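Local coordinates for ribosomal RNA processing protein 6 (Trypanosoma brucei brucei, PDB 4NLC), which probably acts as a 3'-5' exoribonuclease of the nuclear exosome in ribosomal RNA processing, this chain being its catalytic core with exonuclease and HRDC domains, at residues V84-N89 with R117-I122; Q278-S283 with S321-A326; S288-Q293 with T327-S332. The protein carries 1 engineered substitution. One frame throughout, in Å; residues are numbered along the deposited sequence.

Interaction 1: V84-N89 with R117-I122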
ATOM      1  N   VAL A  84      -4.958  19.406   7.987  1.00 25.47           N
ATOM      2  CA  VAL A  84      -4.988  18.711   9.274  1.00 24.78           C
ATOM      3  C   VAL A  84      -5.949  19.445  10.262  1.00 29.69           C
ATOM      4  O   VAL A  84      -6.703  18.777  10.961  1.00 30.56           O
ATOM      5  CB  VAL A  84      -3.543  18.465   9.822  1.00 26.96           C
ATOM      6  CG1 VAL A  84      -3.528  18.096  11.311  1.00 26.56           C
ATOM      7  CG2 VAL A  84      -2.841  17.388   8.996  1.00 25.97           C
ATOM      8  N   ALA A  85      -5.971  20.783  10.258  1.00 26.61           N
ATOM      9  CA  ALA A  85      -6.861  21.544  11.161  1.00 26.99           C
ATOM     10  C   ALA A  85      -8.315  21.456  10.723  1.00 31.33           C
ATOM     11  O   ALA A  85      -9.193  21.432  11.577  1.00 31.67           O
ATOM     12  CB  ALA A  85      -6.413  22.996  11.296  1.00 27.22           C
ATOM     13  N   VAL A  86      -8.572  21.383   9.405  1.00 28.31           N
ATOM     14  CA  VAL A  86      -9.927  21.211   8.867  1.00 28.76           C
ATOM     15  C   VAL A  86     -10.439  19.816   9.346  1.00 31.83           C
ATOM     16  O   VAL A  86     -11.521  19.720   9.916  1.00 32.46           O
ATOM     17  CB  VAL A  86      -9.959  21.324   7.306  1.00 31.83           C
ATOM     18  CG1 VAL A  86     -11.214  20.684   6.718  1.00 31.09           C
ATOM     19  CG2 VAL A  86      -9.830  22.775   6.850  1.00 32.11           C
ATOM     20  N   LEU A  87      -9.626  18.766   9.147  1.00 26.44           N
ATOM     21  CA  LEU A  87      -9.966  17.409   9.534  1.00 25.11           C
ATOM     22  C   LEU A  87     -10.266  17.248  11.027  1.00 29.34           C
ATOM     23  O   LEU A  87     -11.101  16.408  11.389  1.00 27.96           O
ATOM     24  CB  LEU A  87      -8.887  16.436   9.082  1.00 24.28           C
ATOM     25  CG  LEU A  87      -8.557  16.340   7.582  1.00 26.13           C
ATOM     26  CD1 LEU A  87      -7.563  15.243   7.351  1.00 24.05           C
ATOM     27  CD2 LEU A  87      -9.811  16.131   6.701  1.00 27.25           C
ATOM     28  N   LEU A  88      -9.615  18.078  11.887  1.00 26.59           N
ATOM     29  CA  LEU A  88      -9.806  18.068  13.339  1.00 26.09           C
ATOM     30  C   LEU A  88     -11.201  18.543  13.774  1.00 33.98           C
ATOM     31  O   LEU A  88     -11.562  18.313  14.916  1.00 34.79           O
ATOM     32  CB  LEU A  88      -8.706  18.835  14.099  1.00 25.49           C
ATOM     33  CG  LEU A  88      -7.269  18.242  14.096  1.00 30.41           C
ATOM     34  CD1 LEU A  88      -6.241  19.281  14.609  1.00 30.22           C
ATOM     35  CD2 LEU A  88      -7.158  16.930  14.883  1.00 30.74           C
ATOM     36  N   ASN A  89     -11.983  19.190  12.885  1.00 33.34           N
ATOM     37  CA  ASN A  89     -13.350  19.636  13.187  1.00 34.84           C
ATOM     38  C   ASN A  89     -14.430  18.641  12.688  1.00 39.32           C
ATOM     39  O   ASN A  89     -15.629  18.935  12.778  1.00 39.63           O
ATOM     40  CB  ASN A  89     -13.606  21.034  12.619  1.00 42.03           C
ATOM     41  CG  ASN A  89     -13.053  22.151  13.459  1.00 76.46           C
ATOM     42  OD1 ASN A  89     -13.112  22.135  14.694  1.00 68.01           O
ATOM     43  ND2 ASN A  89     -12.527  23.167  12.798  1.00 76.45           N
ATOM     44  N   ARG A 117     -17.622  15.553   4.793  1.00 30.60           N
ATOM     45  CA  ARG A 117     -19.011  15.773   4.379  1.00 30.46           C
ATOM     46  C   ARG A 117     -19.157  16.989   3.453  1.00 32.43           C
ATOM     47  O   ARG A 117     -20.146  17.076   2.743  1.00 32.55           O
ATOM     48  CB  ARG A 117     -19.918  15.979   5.621  1.00 29.45           C
ATOM     49  CG  ARG A 117     -19.944  14.801   6.596  1.00 29.38           C
ATOM     50  CD  ARG A 117     -20.400  13.499   5.942  1.00 30.90           C
ATOM     51  NE  ARG A 117     -20.546  12.486   6.971  1.00 32.79           N
ATOM     52  CZ  ARG A 117     -21.255  11.374   6.860  1.00 41.14           C
ATOM     53  NH1 ARG A 117     -21.857  11.072   5.717  1.00 36.49           N
ATOM     54  NH2 ARG A 117     -21.363  10.551   7.889  1.00 29.88           N
ATOM     55  N   THR A 118     -18.205  17.937   3.483  1.00 28.03           N
ATOM     56  CA  THR A 118     -18.345  19.201   2.732  1.00 28.74           C
ATOM     57  C   THR A 118     -17.351  19.398   1.587  1.00 31.93           C
ATOM     58  O   THR A 118     -17.522  20.322   0.787  1.00 31.09           O
ATOM     59  CB  THR A 118     -18.285  20.403   3.707  1.00 34.27           C
ATOM     60  OG1 THR A 118     -17.188  20.244   4.633  1.00 26.86           O
ATOM     61  CG2 THR A 118     -19.587  20.602   4.449  1.00 32.23           C
ATOM     62  N   GLN A 119     -16.304  18.559   1.516  1.00 28.45           N
ATOM     63  CA  GLN A 119     -15.284  18.719   0.492  1.00 28.71           C
ATOM     64  C   GLN A 119     -14.335  17.534   0.380  1.00 31.12           C
ATOM     65  O   GLN A 119     -14.290  16.673   1.268  1.00 28.52           O
ATOM     66  CB  GLN A 119     -14.492  20.022   0.734  1.00 30.85           C
ATOM     67  CG  GLN A 119     -13.763  20.044   2.058  1.00 29.69           C
ATOM     68  CD  GLN A 119     -13.125  21.377   2.326  1.00 40.83           C
ATOM     69  OE1 GLN A 119     -13.232  21.917   3.429  1.00 40.55           O
ATOM     70  NE2 GLN A 119     -12.387  21.900   1.361  1.00 29.02           N
ATOM     71  N   ASP A 120     -13.550  17.535  -0.713  1.00 27.24           N
ATOM     72  CA  ASP A 120     -12.570  16.516  -1.027  1.00 26.22           C
ATOM     73  C   ASP A 120     -11.162  17.105  -1.038  1.00 30.47           C
ATOM     74  O   ASP A 120     -10.990  18.281  -1.336  1.00 30.33           O
ATOM     75  CB  ASP A 120     -12.898  15.903  -2.413  1.00 27.68           C
ATOM     76  CG  ASP A 120     -14.254  15.224  -2.516  1.00 32.62           C
ATOM     77  OD1 ASP A 120     -14.740  14.696  -1.490  1.00 29.60           O
ATOM     78  OD2 ASP A 120     -14.817  15.200  -3.620  1.00 42.17           O
ATOM     79  N   PHE A 121     -10.154  16.266  -0.752  1.00 27.05           N
ATOM     80  CA  PHE A 121      -8.746  16.628  -0.752  1.00 25.98           C
ATOM     81  C   PHE A 121      -7.940  15.528  -1.408  1.00 27.89           C
ATOM     82  O   PHE A 121      -8.315  14.356  -1.342  1.00 26.85           O
ATOM     83  CB  PHE A 121      -8.232  16.845   0.674  1.00 27.51           C
ATOM     84  CG  PHE A 121      -8.916  17.971   1.416  1.00 29.37           C
ATOM     85  CD1 PHE A 121      -8.479  19.289   1.272  1.00 31.18           C
ATOM     86  CD2 PHE A 121     -10.002  17.717   2.256  1.00 31.00           C
ATOM     87  CE1 PHE A 121      -9.104  20.330   1.967  1.00 32.29           C
ATOM     88  CE2 PHE A 121     -10.620  18.757   2.960  1.00 34.32           C
ATOM     89  CZ  PHE A 121     -10.149  20.055   2.824  1.00 32.97           C
ATOM     90  N   ILE A 122      -6.870  15.919  -2.084  1.00 25.09           N
ATOM     91  CA  ILE A 122      -5.897  15.005  -2.695  1.00 25.89           C
ATOM     92  C   ILE A 122      -4.561  15.464  -2.191  1.00 29.04           C
ATOM     93  O   ILE A 122      -4.214  16.625  -2.388  1.00 27.11           O
ATOM     94  CB  ILE A 122      -5.962  14.882  -4.242  1.00 29.37           C
ATOM     95  CG1 ILE A 122      -7.242  14.149  -4.675  1.00 29.66           C
ATOM     96  CG2 ILE A 122      -4.717  14.161  -4.792  1.00 28.53           C
ATOM     97  CD1 ILE A 122      -7.588  14.308  -6.172  1.00 41.02           C
TER
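Between Gln119 and Phe121, the two residues that meet Val86, lies Asp120, whose OD2 takes hydrogen bonds from Gln220 and His224. Its other carboxylate oxygen, OD1, is hydrogen-bonded to Ser115. The carboxylate is therefore held at both oxygens, while the residues before and after it turn their side chains toward helix 77-87. This is the usual alternation along an extended chain.

The contact itself is small and has no hydrogen bond across it. One methyl group of Val86 does nearly all the touching. CG1 stands anti to the backbone N (chi1 160°), which carries it toward residues 117-122. Val86 CG1 lies 4.1 Å from CZ of Phe121, the far corner of the ring, and comes at the ring obliquely. The same methyl is 4.1 Å from OE1 of Gln119, whose side chain arrives from the opposite direction. Gln119 is extended beyond CG and runs beside the phenyl group. Its CG is 3.5 Å from CE2 of Phe121, so the amide end and the ring tip together face the valine. Leu87 is the next nearest residue on the helix. Its CD2 stays 4.6 Å from CE2 of Phe121. The backbones are well apart, with 10.2 Å between CA of Val86 and CA of Gln119.

The contact belongs to the RNase H-like exonuclease fold, where helix 77-87 packs on a mixed sheet. Strand 120-123 lies between strands 71-74 and 108-115. Asp120 and Ile122 make backbone hydrogen bonds toward strand 71-74, and Phe121 bonds with Ile114 on the other neighbour. On the helix side, Leu87 also packs on Ile114 and on Val138 of helix 136-140.

Interaction 2: Q278-S283 with S321-A326. Engineered in segment 321-326: Ser321 (natural residue Cys).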
ATOM      1  N   GLN A 278       8.310 -20.724  -4.135  1.00 56.32           N
ATOM      2  CA  GLN A 278       6.999 -20.078  -4.054  1.00 57.87           C
ATOM      3  C   GLN A 278       6.689 -19.260  -5.307  1.00 63.37           C
ATOM      4  O   GLN A 278       5.529 -19.147  -5.695  1.00 64.79           O
ATOM      5  CB  GLN A 278       6.921 -19.184  -2.809  1.00 59.54           C
ATOM      6  CG  GLN A 278       6.813 -19.967  -1.496  1.00 69.14           C
ATOM      7  CD  GLN A 278       7.074 -19.141  -0.252  1.00 76.57           C
ATOM      8  OE1 GLN A 278       7.740 -18.101  -0.274  1.00 63.30           O
ATOM      9  NE2 GLN A 278       6.608 -19.636   0.883  1.00 73.99           N
ATOM     10  N   ALA A 279       7.731 -18.703  -5.941  1.00 59.46           N
ATOM     11  CA  ALA A 279       7.611 -17.865  -7.129  1.00 58.93           C
ATOM     12  C   ALA A 279       7.735 -18.644  -8.434  1.00 62.90           C
ATOM     13  O   ALA A 279       7.119 -18.253  -9.431  1.00 62.71           O
ATOM     14  CB  ALA A 279       8.648 -16.758  -7.080  1.00 58.30           C
ATOM     15  N   LEU A 280       8.535 -19.727  -8.444  1.00 58.97           N
ATOM     16  CA  LEU A 280       8.732 -20.514  -9.661  1.00 58.70           C
ATOM     17  C   LEU A 280       7.792 -21.716  -9.760  1.00 64.16           C
ATOM     18  O   LEU A 280       7.613 -22.237 -10.859  1.00 63.76           O
ATOM     19  CB  LEU A 280      10.213 -20.922  -9.861  1.00 57.28           C
ATOM     20  CG  LEU A 280      11.216 -19.763 -10.073  1.00 60.80           C
ATOM     21  CD1 LEU A 280      12.643 -20.224  -9.883  1.00 60.14           C
ATOM     22  CD2 LEU A 280      11.049 -19.102 -11.434  1.00 61.86           C
ATOM     23  N   GLY A 281       7.178 -22.106  -8.634  1.00 62.28           N
ATOM     24  CA  GLY A 281       6.222 -23.212  -8.517  1.00 63.47           C
ATOM     25  C   GLY A 281       6.432 -24.402  -9.441  1.00 66.10           C
ATOM     26  O   GLY A 281       7.526 -24.978  -9.487  1.00 64.05           O
ATOM     27  N   ARG A 282       5.384 -24.725 -10.226  1.00 63.36           N
ATOM     28  CA  ARG A 282       5.332 -25.839 -11.183  1.00 63.12           C
ATOM     29  C   ARG A 282       6.383 -25.766 -12.288  1.00 64.50           C
ATOM     30  O   ARG A 282       6.814 -26.813 -12.780  1.00 64.03           O
ATOM     31  CB  ARG A 282       3.920 -26.006 -11.778  1.00 66.88           C
ATOM     32  CG  ARG A 282       3.376 -24.841 -12.623  1.00 80.62           C
ATOM     33  CD  ARG A 282       1.883 -24.976 -12.901  1.00 92.09           C
ATOM     34  NE  ARG A 282       1.573 -26.080 -13.817  1.00100.83           N
ATOM     35  CZ  ARG A 282       0.358 -26.597 -13.991  1.00116.23           C
ATOM     36  NH1 ARG A 282      -0.678 -26.126 -13.305  1.00107.01           N
ATOM     37  NH2 ARG A 282       0.172 -27.601 -14.837  1.00 96.38           N
ATOM     38  N   SER A 283       6.821 -24.539 -12.644  1.00 59.38           N
ATOM     39  CA  SER A 283       7.846 -24.274 -13.664  1.00 56.91           C
ATOM     40  C   SER A 283       9.233 -24.867 -13.333  1.00 57.03           C
ATOM     41  O   SER A 283      10.116 -24.822 -14.186  1.00 55.31           O
ATOM     42  CB  SER A 283       7.939 -22.778 -13.955  1.00 59.81           C
ATOM     43  OG  SER A 283       6.827 -22.339 -14.719  1.00 69.24           O
ATOM     44  N   SER A 321      12.553 -15.148 -17.169  1.00 36.65           N
ATOM     45  CA  SER A 321      13.986 -14.962 -17.440  1.00 35.01           C
ATOM     46  C   SER A 321      14.848 -15.756 -16.476  1.00 37.79           C
ATOM     47  O   SER A 321      15.896 -16.249 -16.875  1.00 36.82           O
ATOM     48  CB  SER A 321      14.369 -13.488 -17.415  1.00 36.05           C
ATOM     49  OG  SER A 321      13.841 -12.812 -18.544  1.00 41.15           O
ATOM     50  N   VAL A 322      14.393 -15.901 -15.214  1.00 34.86           N
ATOM     51  CA  VAL A 322      15.049 -16.691 -14.175  1.00 33.41           C
ATOM     52  C   VAL A 322      15.025 -18.151 -14.645  1.00 37.95           C
ATOM     53  O   VAL A 322      16.069 -18.818 -14.658  1.00 36.88           O
ATOM     54  CB  VAL A 322      14.348 -16.515 -12.804  1.00 37.03           C
ATOM     55  CG1 VAL A 322      14.879 -17.512 -11.778  1.00 36.72           C
ATOM     56  CG2 VAL A 322      14.497 -15.088 -12.293  1.00 36.74           C
ATOM     57  N   LEU A 323      13.835 -18.616 -15.089  1.00 35.57           N
ATOM     58  CA  LEU A 323      13.658 -19.964 -15.587  1.00 36.27           C
ATOM     59  C   LEU A 323      14.422 -20.197 -16.861  1.00 37.64           C
ATOM     60  O   LEU A 323      15.038 -21.241 -16.992  1.00 37.65           O
ATOM     61  CB  LEU A 323      12.190 -20.316 -15.765  1.00 38.51           C
ATOM     62  CG  LEU A 323      11.877 -21.769 -15.445  1.00 44.84           C
ATOM     63  CD1 LEU A 323      11.626 -21.946 -13.936  1.00 46.21           C
ATOM     64  CD2 LEU A 323      10.703 -22.253 -16.273  1.00 49.17           C
ATOM     65  N   SER A 324      14.486 -19.193 -17.738  1.00 32.40           N
ATOM     66  CA  SER A 324      15.221 -19.267 -18.999  1.00 31.77           C
ATOM     67  C   SER A 324      16.722 -19.516 -18.776  1.00 34.81           C
ATOM     68  O   SER A 324      17.308 -20.321 -19.483  1.00 34.28           O
ATOM     69  CB  SER A 324      15.014 -17.993 -19.806  1.00 34.65           C
ATOM     70  OG  SER A 324      15.392 -18.243 -21.145  1.00 49.51           O
ATOM     71  N   ILE A 325      17.330 -18.826 -17.797  1.00 31.02           N
ATOM     72  CA  ILE A 325      18.750 -18.978 -17.486  1.00 30.33           C
ATOM     73  C   ILE A 325      18.978 -20.384 -16.949  1.00 34.64           C
ATOM     74  O   ILE A 325      19.854 -21.084 -17.445  1.00 34.99           O
ATOM     75  CB  ILE A 325      19.262 -17.869 -16.515  1.00 32.28           C
ATOM     76  CG1 ILE A 325      19.248 -16.485 -17.202  1.00 31.47           C
ATOM     77  CG2 ILE A 325      20.670 -18.215 -15.965  1.00 32.27           C
ATOM     78  CD1 ILE A 325      19.618 -15.329 -16.298  1.00 31.62           C
ATOM     79  N   ALA A 326      18.155 -20.801 -15.974  1.00 30.83           N
ATOM     80  CA  ALA A 326      18.190 -22.123 -15.362  1.00 30.49           C
ATOM     81  C   ALA A 326      18.105 -23.252 -16.417  1.00 34.31           C
ATOM     82  O   ALA A 326      18.905 -24.172 -16.376  1.00 32.75           O
ATOM     83  CB  ALA A 326      17.042 -22.253 -14.358  1.00 30.85           C
TER
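Leu280 and Leu323 reach past one another from opposing helices, with CD2 of Leu280 3.8 Å from CD1 of Leu323. The two leucines are built differently. Leu280 has a relaxed shape: CG is anti to the carbonyl carbon and the side chain carries on extended. Both of its methyls face helix 319-328. CD1 of Leu280 is 4.0 Å from CG1 of Val322, and the two side chains cross obliquely there.

Leu323 is less regular. Its first torsion, chi1 -145°, falls well short of a full anti arrangement. With chi2 at 85°, both methyls lie against the carbonyl O of Ser283. That oxygen of Ser283 is 3.3 Å from CD1 of Leu323 and 3.4 Å from CD2 of Leu323. CB of Ser283 also packs on CD2 of Leu323, at 3.6 Å. These are van der Waals contacts, and no hydrogen bond joins the segments.

Residues 321-326 lie on helix 319-328 of the HRDC domain, a helical domain. Residues 278-283 run from the end of helix 275-280 into a turn, where Gly281 breaks the helix with a positive phi of 33°. The chain then enters a short 3-10 turn that brings Ser283 up to Leu323. Leu280 also packs on Ile319, and Leu323 on Leu284. Ser321 is an engineered residue, cysteine in the natural sequence. A disulfide from that cysteine to Cys340 is known from another structure of the protein. Here Ser321 OG is hydrogen-bonded to the carbonyl O of Cys339.

Interaction 3: S288-Q293 with T327-S332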
ATOM      1  N   SER A 288      17.076 -30.577 -14.210  1.00 29.81           N
ATOM      2  CA  SER A 288      18.108 -31.427 -13.641  1.00 28.67           C
ATOM      3  C   SER A 288      18.536 -30.753 -12.318  1.00 32.48           C
ATOM      4  O   SER A 288      18.108 -29.616 -12.065  1.00 31.76           O
ATOM      5  CB  SER A 288      19.293 -31.513 -14.598  1.00 29.82           C
ATOM      6  OG  SER A 288      20.108 -30.358 -14.495  1.00 32.72           O
ATOM      7  N   SER A 289      19.369 -31.431 -11.486  1.00 27.34           N
ATOM      8  CA  SER A 289      19.818 -30.847 -10.218  1.00 28.40           C
ATOM      9  C   SER A 289      20.643 -29.583 -10.426  1.00 33.45           C
ATOM     10  O   SER A 289      20.558 -28.665  -9.615  1.00 34.72           O
ATOM     11  CB  SER A 289      20.577 -31.868  -9.368  1.00 31.81           C
ATOM     12  OG  SER A 289      21.703 -32.403 -10.042  1.00 35.46           O
ATOM     13  N   SER A 290      21.404 -29.502 -11.531  1.00 29.60           N
ATOM     14  CA  SER A 290      22.214 -28.313 -11.777  1.00 29.74           C
ATOM     15  C   SER A 290      21.372 -27.138 -12.264  1.00 34.46           C
ATOM     16  O   SER A 290      21.730 -25.991 -12.001  1.00 35.24           O
ATOM     17  CB  SER A 290      23.351 -28.619 -12.740  1.00 31.94           C
ATOM     18  OG  SER A 290      22.815 -29.030 -13.984  1.00 42.54           O
ATOM     19  N   GLN A 291      20.242 -27.420 -12.934  1.00 29.72           N
ATOM     20  CA  GLN A 291      19.321 -26.389 -13.420  1.00 28.96           C
ATOM     21  C   GLN A 291      18.514 -25.851 -12.247  1.00 35.43           C
ATOM     22  O   GLN A 291      18.177 -24.671 -12.223  1.00 37.57           O
ATOM     23  CB  GLN A 291      18.404 -26.956 -14.510  1.00 29.29           C
ATOM     24  CG  GLN A 291      19.170 -27.284 -15.801  1.00 22.35           C
ATOM     25  CD  GLN A 291      18.321 -27.989 -16.808  1.00 34.79           C
ATOM     26  OE1 GLN A 291      17.715 -29.028 -16.539  1.00 35.97           O
ATOM     27  NE2 GLN A 291      18.343 -27.498 -18.022  1.00 24.82           N
ATOM     28  N   LEU A 292      18.233 -26.713 -11.260  1.00 32.29           N
ATOM     29  CA  LEU A 292      17.525 -26.346 -10.038  1.00 32.75           C
ATOM     30  C   LEU A 292      18.407 -25.444  -9.178  1.00 36.20           C
ATOM     31  O   LEU A 292      17.906 -24.484  -8.590  1.00 36.35           O
ATOM     32  CB  LEU A 292      17.076 -27.596  -9.252  1.00 33.14           C
ATOM     33  CG  LEU A 292      15.886 -28.376  -9.830  1.00 38.18           C
ATOM     34  CD1 LEU A 292      15.703 -29.716  -9.123  1.00 39.17           C
ATOM     35  CD2 LEU A 292      14.600 -27.561  -9.788  1.00 39.89           C
ATOM     36  N   GLN A 293      19.716 -25.749  -9.109  1.00 32.69           N
ATOM     37  CA  GLN A 293      20.701 -24.949  -8.361  1.00 33.56           C
ATOM     38  C   GLN A 293      20.798 -23.560  -8.989  1.00 36.09           C
ATOM     39  O   GLN A 293      20.809 -22.559  -8.262  1.00 36.48           O
ATOM     40  CB  GLN A 293      22.073 -25.654  -8.328  1.00 35.31           C
ATOM     41  CG  GLN A 293      23.186 -24.893  -7.602  1.00 53.58           C
ATOM     42  CD  GLN A 293      24.548 -25.546  -7.771  1.00 64.07           C
ATOM     43  OE1 GLN A 293      24.703 -26.774  -7.715  1.00 61.08           O
ATOM     44  NE2 GLN A 293      25.573 -24.735  -7.940  1.00 47.88           N
ATOM     45  N   THR A 327      17.177 -23.136 -17.379  1.00 32.24           N
ATOM     46  CA  THR A 327      16.912 -24.153 -18.403  1.00 32.62           C
ATOM     47  C   THR A 327      17.990 -24.191 -19.466  1.00 36.47           C
ATOM     48  O   THR A 327      18.595 -25.249 -19.679  1.00 36.41           O
ATOM     49  CB  THR A 327      15.502 -23.984 -19.008  1.00 41.66           C
ATOM     50  OG1 THR A 327      15.428 -22.709 -19.623  1.00 49.20           O
ATOM     51  CG2 THR A 327      14.393 -24.071 -17.973  1.00 38.41           C
ATOM     52  N   LYS A 328      18.264 -23.033 -20.098  1.00 31.67           N
ATOM     53  CA  LYS A 328      19.237 -22.911 -21.183  1.00 31.61           C
ATOM     54  C   LYS A 328      20.705 -22.951 -20.751  1.00 34.66           C
ATOM     55  O   LYS A 328      21.556 -23.229 -21.598  1.00 34.50           O
ATOM     56  CB  LYS A 328      18.965 -21.634 -22.014  1.00 35.17           C
ATOM     57  CG  LYS A 328      17.653 -21.659 -22.807  1.00 49.62           C
ATOM     58  CD  LYS A 328      17.327 -20.263 -23.332  1.00 69.65           C
ATOM     59  CE  LYS A 328      16.241 -20.239 -24.390  1.00 83.96           C
ATOM     60  NZ  LYS A 328      16.102 -18.891 -25.011  1.00 86.21           N
ATOM     61  N   LEU A 329      21.010 -22.643 -19.460  1.00 30.49           N
ATOM     62  CA  LEU A 329      22.379 -22.556 -18.900  1.00 29.55           C
ATOM     63  C   LEU A 329      23.337 -21.713 -19.805  1.00 33.78           C
ATOM     64  O   LEU A 329      24.308 -22.259 -20.334  1.00 35.24           O
ATOM     65  CB  LEU A 329      22.968 -23.959 -18.553  1.00 28.60           C
ATOM     66  CG  LEU A 329      22.197 -24.795 -17.502  1.00 31.61           C
ATOM     67  CD1 LEU A 329      22.677 -26.249 -17.481  1.00 30.41           C
ATOM     68  CD2 LEU A 329      22.308 -24.197 -16.097  1.00 30.66           C
ATOM     69  N   PRO A 330      23.069 -20.391 -20.017  1.00 29.99           N
ATOM     70  CA  PRO A 330      23.948 -19.568 -20.881  1.00 30.13           C
ATOM     71  C   PRO A 330      25.411 -19.481 -20.418  1.00 33.04           C
ATOM     72  O   PRO A 330      25.657 -19.255 -19.238  1.00 30.40           O
ATOM     73  CB  PRO A 330      23.270 -18.201 -20.826  1.00 31.92           C
ATOM     74  CG  PRO A 330      22.525 -18.202 -19.546  1.00 34.83           C
ATOM     75  CD  PRO A 330      21.966 -19.569 -19.479  1.00 29.80           C
ATOM     76  N   THR A 331      26.380 -19.666 -21.334  1.00 31.70           N
ATOM     77  CA  THR A 331      27.802 -19.665 -20.940  1.00 33.56           C
ATOM     78  C   THR A 331      28.644 -18.494 -21.505  1.00 39.28           C
ATOM     79  O   THR A 331      29.868 -18.508 -21.359  1.00 40.59           O
ATOM     80  CB  THR A 331      28.457 -21.008 -21.227  1.00 41.68           C
ATOM     81  OG1 THR A 331      28.327 -21.310 -22.619  1.00 44.57           O
ATOM     82  CG2 THR A 331      27.895 -22.133 -20.337  1.00 36.41           C
ATOM     83  N   SER A 332      27.979 -17.459 -22.043  1.00 35.92           N
ATOM     84  CA  SER A 332      28.574 -16.220 -22.556  1.00 38.25           C
ATOM     85  C   SER A 332      27.660 -15.050 -22.157  1.00 43.86           C
ATOM     86  O   SER A 332      26.454 -15.250 -21.963  1.00 43.02           O
ATOM     87  CB  SER A 332      28.753 -16.285 -24.074  1.00 43.00           C
ATOM     88  OG  SER A 332      27.517 -16.182 -24.764  1.00 49.55           O
TER
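Ser288 sets the pose of Gln291, the side chain that reaches across to Thr327. Ser288 is the N-cap of helix 289-309 and forms a capping box with Gln291. Its backbone N donates to OE1 of Gln291 over 2.9 Å, nearly straight at 172°. The donor N lies in the carbonyl plane, on a lone pair of OE1. Ser288 OG also accepts a weak bond from the backbone N of Ser290.

Ser290 adds a marginal touch, its OG 4.5 Å from CD1 of Leu329. Gln291 carries the contact. Its CG lies anti to the carbonyl carbon (chi1 -68°), and the extended chain beyond brings the amide back past the helix start. With OE1 held by Ser288, NE2 is turned to residues 327-332. NE2 of Gln291 donates to the carbonyl O of Thr327 at 2.8 Å. The bond is short but bent, at 131°. It uses a lone pair of the carbonyl, and the acceptor lies close to the plane of the amide. Both ends of one amide are thus used, which fixes its rotation.

Thr327 offers only its backbone here: its CB points away, and OG1 is hydrogen-bonded to the carbonyls of Leu323 and Ser324. Leu329, with positive phi just past the helix, sends its side chain across that of Gln291 at about a right angle. Its CD1 lies 4.0 Å from CG of Gln291.

The bond joins the start of helix 289-309 to the last turn of helix 319-328 within the HRDC domain. Leu287 packs on both Thr327 and Leu292, and Pro330 packs on Val336 and Cys339 of helix 333-339.

From the N terminus, interaction 1 comes first. It closes a loop holding strands 92-100 and 108-115, and ties helix 77-87 to the sheet of the exonuclease domain. It is complete before the others begin and lies on the opposite side of the chain's centre, about 48 Å from interaction 2 and 58 Å from interaction 3, centre to centre. Interactions 2 and 3 cross: 278-283 and 288-293 open in turn, then 321-326 and 327-332 close in the same order. Both use helix 319-328. Together they fasten it to helices 275-280 and 289-309. They touch where Ala326 O lies 3.2 Å from Gln291 CG.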